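Local coordinates for 49 protein (Murid herpesvirus 4, PDB 6A4V) that probably facilitates gammaherpesvirus replication by interacting with the host enzyme poly(ADP-ribose) polymerase 1, at residues E38-S43 with S231-S236. Sequence-based numbering, arbitrary orientation.
Sequences EFYYPS and SVCVQS
The rings of Tyr-40 and Tyr-41 both turn an edge to one atom, the sulfur of Cys-233, which lies 81° off the normal of the Tyr-40 ring and 85° off that of Tyr-41. Two Cys sulfur-aromatic contacts thus share one sulfur. Distances agree with an edge approach in each case. Cys-233 SG is 5.3 Å from the centroid of the Tyr-40 ring, its nearest atom there being CD2 at 4.2 Å. From the centroid of the Tyr-41 ring SG lies 5.2 Å away, and it comes to 3.9 Å from CE2 of Tyr-41. Neither ring therefore offers its face to the sulfur. A third ring, that of Phe-230, on the same helix as Cys-233, meets Tyr-40 edge-to-face.

The torsions explain how successive tyrosines converge on one sulfur. Tyr-40 extends with CG anti to its N, whereas Tyr-41 places CG between its own N and carbonyl carbon. Both backbones pair with Met-192 in a classic beta bulge, consistent with two successive side chains pointing toward the helix. The contact is small, 124 Å² over both sides, and no hydrogen bond crosses it; the touching atoms are ring carbons and a sulfur. Within a mostly helical fold, it joins the segment leading into helix 44-57 to the C-terminal end of helix 213-235, near the centre of the chain.

Although the tyrosines are buried, their hydroxyls are satisfied: Tyr-40 OH bonds to Glu-86 and Tyr-41 OH to the carbonyl of Phe-189, which fixes the far end of each ring. On the helix, the last turn closes on a shared acceptor, Val-232 O, which takes Ser-236 N at 2.8 Å and Ser-236 OG at 2.7 Å, the hydroxyl oxygen standing 38° out of the carbonyl plane.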
ATOM      1  N   GLU B  38       1.022  -7.609 -10.867  1.00 60.99           N
ATOM      2  CA  GLU B  38       1.597  -7.584  -9.516  1.00 53.77           C
ATOM      3  C   GLU B  38       1.494  -8.957  -8.837  1.00 47.55           C
ATOM      4  O   GLU B  38       0.547  -9.690  -8.979  1.00 50.54           O
ATOM      5  CB  GLU B  38       0.847  -6.618  -8.589  1.00 60.84           C
ATOM      6  CG  GLU B  38       0.816  -5.157  -9.007  1.00 69.72           C
ATOM      7  CD  GLU B  38      -0.384  -4.380  -8.467  1.00 77.93           C
ATOM      8  OE1 GLU B  38      -0.946  -3.539  -9.213  1.00 93.06           O
ATOM      9  OE2 GLU B  38      -0.776  -4.612  -7.303  1.00 84.58           O
ATOM     10  N   PHE B  39       2.454  -9.220  -7.960  1.00 49.97           N
ATOM     11  CA  PHE B  39       2.594 -10.504  -7.359  1.00 43.04           C
ATOM     12  C   PHE B  39       2.148 -10.446  -5.914  1.00 35.88           C
ATOM     13  O   PHE B  39       2.262  -9.423  -5.236  1.00 42.55           O
ATOM     14  CB  PHE B  39       4.022 -10.993  -7.492  1.00 44.52           C
ATOM     15  CG  PHE B  39       4.390 -11.437  -8.888  1.00 48.57           C
ATOM     16  CD1 PHE B  39       3.950 -12.655  -9.381  1.00 45.71           C
ATOM     17  CD2 PHE B  39       5.182 -10.633  -9.697  1.00 53.02           C
ATOM     18  CE1 PHE B  39       4.240 -13.032 -10.681  1.00 50.10           C
ATOM     19  CE2 PHE B  39       5.524 -11.044 -10.977  1.00 56.73           C
ATOM     20  CZ  PHE B  39       5.079 -12.261 -11.454  1.00 51.72           C
ATOM     21  N   TYR B  40       1.503 -11.521  -5.516  1.00 28.23           N
ATOM     22  CA  TYR B  40       1.267 -11.765  -4.131  1.00 37.16           C
ATOM     23  C   TYR B  40       2.671 -11.964  -3.545  1.00 33.50           C
ATOM     24  O   TYR B  40       2.987 -11.428  -2.522  1.00 35.45           O
ATOM     25  CB  TYR B  40       0.292 -12.942  -3.972  1.00 35.76           C
ATOM     26  CG  TYR B  40      -0.339 -13.108  -2.608  1.00 32.50           C
ATOM     27  CD1 TYR B  40      -1.076 -12.088  -2.044  1.00 30.28           C
ATOM     28  CD2 TYR B  40      -0.361 -14.349  -1.976  1.00 31.73           C
ATOM     29  CE1 TYR B  40      -1.656 -12.235  -0.791  1.00 28.43           C
ATOM     30  CE2 TYR B  40      -0.991 -14.537  -0.759  1.00 34.12           C
ATOM     31  CZ  TYR B  40      -1.627 -13.461  -0.157  1.00 34.22           C
ATOM     32  OH  TYR B  40      -2.163 -13.594   1.074  1.00 31.06           O
ATOM     33  N   TYR B  41       3.482 -12.763  -4.246  1.00 36.75           N
ATOM     34  CA  TYR B  41       4.895 -12.758  -4.082  1.00 35.08           C
ATOM     35  C   TYR B  41       5.517 -13.185  -5.398  1.00 38.23           C
ATOM     36  O   TYR B  41       4.970 -14.042  -6.081  1.00 35.43           O
ATOM     37  CB  TYR B  41       5.340 -13.705  -2.950  1.00 30.99           C
ATOM     38  CG  TYR B  41       4.895 -15.143  -3.056  1.00 37.38           C
ATOM     39  CD1 TYR B  41       5.709 -16.095  -3.672  1.00 38.27           C
ATOM     40  CD2 TYR B  41       3.692 -15.573  -2.500  1.00 38.86           C
ATOM     41  CE1 TYR B  41       5.314 -17.414  -3.799  1.00 40.00           C
ATOM     42  CE2 TYR B  41       3.267 -16.885  -2.630  1.00 39.77           C
ATOM     43  CZ  TYR B  41       4.098 -17.801  -3.268  1.00 43.04           C
ATOM     44  OH  TYR B  41       3.755 -19.094  -3.385  1.00 39.48           O
ATOM     45  N   PRO B  42       6.738 -12.693  -5.682  1.00 40.27           N
ATOM     46  CA  PRO B  42       7.541 -13.151  -6.815  1.00 33.00           C
ATOM     47  C   PRO B  42       8.362 -14.390  -6.484  1.00 37.21           C
ATOM     48  O   PRO B  42       8.572 -14.727  -5.272  1.00 33.62           O
ATOM     49  CB  PRO B  42       8.430 -11.903  -6.983  1.00 31.55           C
ATOM     50  CG  PRO B  42       8.732 -11.490  -5.579  1.00 36.07           C
ATOM     51  CD  PRO B  42       7.462 -11.741  -4.810  1.00 32.77           C
ATOM     52  N   SER B  43       8.877 -15.054  -7.518  1.00 38.78           N
ATOM     53  CA  SER B  43       9.814 -16.181  -7.345  1.00 42.14           C
ATOM     54  C   SER B  43      11.222 -15.646  -7.060  1.00 41.30           C
ATOM     55  O   SER B  43      11.642 -14.664  -7.717  1.00 38.93           O
ATOM     56  CB  SER B  43       9.860 -17.003  -8.624  1.00 43.74           C
ATOM     57  OG  SER B  43      10.041 -16.110  -9.734  1.00 46.29           O
ATOM     58  N   SER B 231      -6.347 -20.894  -1.478  1.00 42.13           N
ATOM     59  CA  SER B 231      -6.547 -21.752  -0.319  1.00 41.51           C
ATOM     60  C   SER B 231      -5.264 -22.499   0.011  1.00 43.94           C
ATOM     61  O   SER B 231      -4.889 -22.675   1.166  1.00 37.28           O
ATOM     62  CB  SER B 231      -7.656 -22.709  -0.526  1.00 50.65           C
ATOM     63  OG  SER B 231      -8.899 -22.104  -0.192  1.00 38.41           O
ATOM     64  N   VAL B 232      -4.635 -23.026  -1.022  1.00 37.25           N
ATOM     65  CA  VAL B 232      -3.475 -23.841  -0.796  1.00 39.26           C
ATOM     66  C   VAL B 232      -2.357 -22.917  -0.320  1.00 36.29           C
ATOM     67  O   VAL B 232      -1.674 -23.153   0.670  1.00 36.59           O
ATOM     68  CB  VAL B 232      -3.129 -24.614  -2.086  1.00 38.80           C
ATOM     69  CG1 VAL B 232      -1.687 -25.065  -2.133  1.00 39.38           C
ATOM     70  CG2 VAL B 232      -4.079 -25.796  -2.249  1.00 28.56           C
ATOM     71  N   CYS B 233      -2.230 -21.805  -1.031  1.00 38.25           N
ATOM     72  CA  CYS B 233      -1.270 -20.789  -0.723  1.00 36.96           C
ATOM     73  C   CYS B 233      -1.297 -20.375   0.759  1.00 34.42           C
ATOM     74  O   CYS B 233      -0.228 -20.190   1.370  1.00 35.52           O
ATOM     75  CB  CYS B 233      -1.556 -19.606  -1.605  1.00 34.69           C
ATOM     76  SG  CYS B 233      -0.110 -18.551  -1.788  1.00 45.51           S
ATOM     77  N   VAL B 234      -2.499 -20.242   1.346  1.00 33.24           N
ATOM     78  CA  VAL B 234      -2.688 -19.724   2.713  1.00 31.29           C
ATOM     79  C   VAL B 234      -2.538 -20.893   3.673  1.00 34.32           C
ATOM     80  O   VAL B 234      -1.819 -20.813   4.672  1.00 33.68           O
ATOM     81  CB  VAL B 234      -4.043 -18.973   2.805  1.00 42.75           C
ATOM     82  CG1 VAL B 234      -4.507 -18.568   4.210  1.00 31.89           C
ATOM     83  CG2 VAL B 234      -4.035 -17.752   1.890  1.00 40.77           C
ATOM     84  N   GLN B 235      -3.136 -22.045   3.335  1.00 47.04           N
ATOM     85  CA  GLN B 235      -2.913 -23.247   4.110  1.00 46.30           C
ATOM     86  C   GLN B 235      -1.395 -23.351   4.353  1.00 41.99           C
ATOM     87  O   GLN B 235      -0.941 -23.510   5.451  1.00 36.03           O
ATOM     88  CB  GLN B 235      -3.397 -24.498   3.353  1.00 59.99           C
ATOM     89  CG  GLN B 235      -4.873 -24.892   3.561  1.00 67.17           C
ATOM     90  CD  GLN B 235      -5.541 -25.641   2.413  1.00 72.80           C
ATOM     91  OE1 GLN B 235      -4.901 -26.289   1.570  1.00 81.67           O
ATOM     92  NE2 GLN B 235      -6.868 -25.563   2.369  1.00 55.01           N
ATOM     93  N   SER B 236      -0.610 -23.278   3.277  1.00 37.70           N
ATOM     94  CA  SER B 236       0.783 -23.716   3.271  1.00 37.40           C
ATOM     95  C   SER B 236       1.732 -22.559   3.654  1.00 41.52           C
ATOM     96  O   SER B 236       2.968 -22.688   3.572  1.00 31.42           O
ATOM     97  CB  SER B 236       1.107 -24.311   1.894  1.00 43.10           C
ATOM     98  OG  SER B 236       0.013 -25.120   1.388  1.00 36.02           O
TER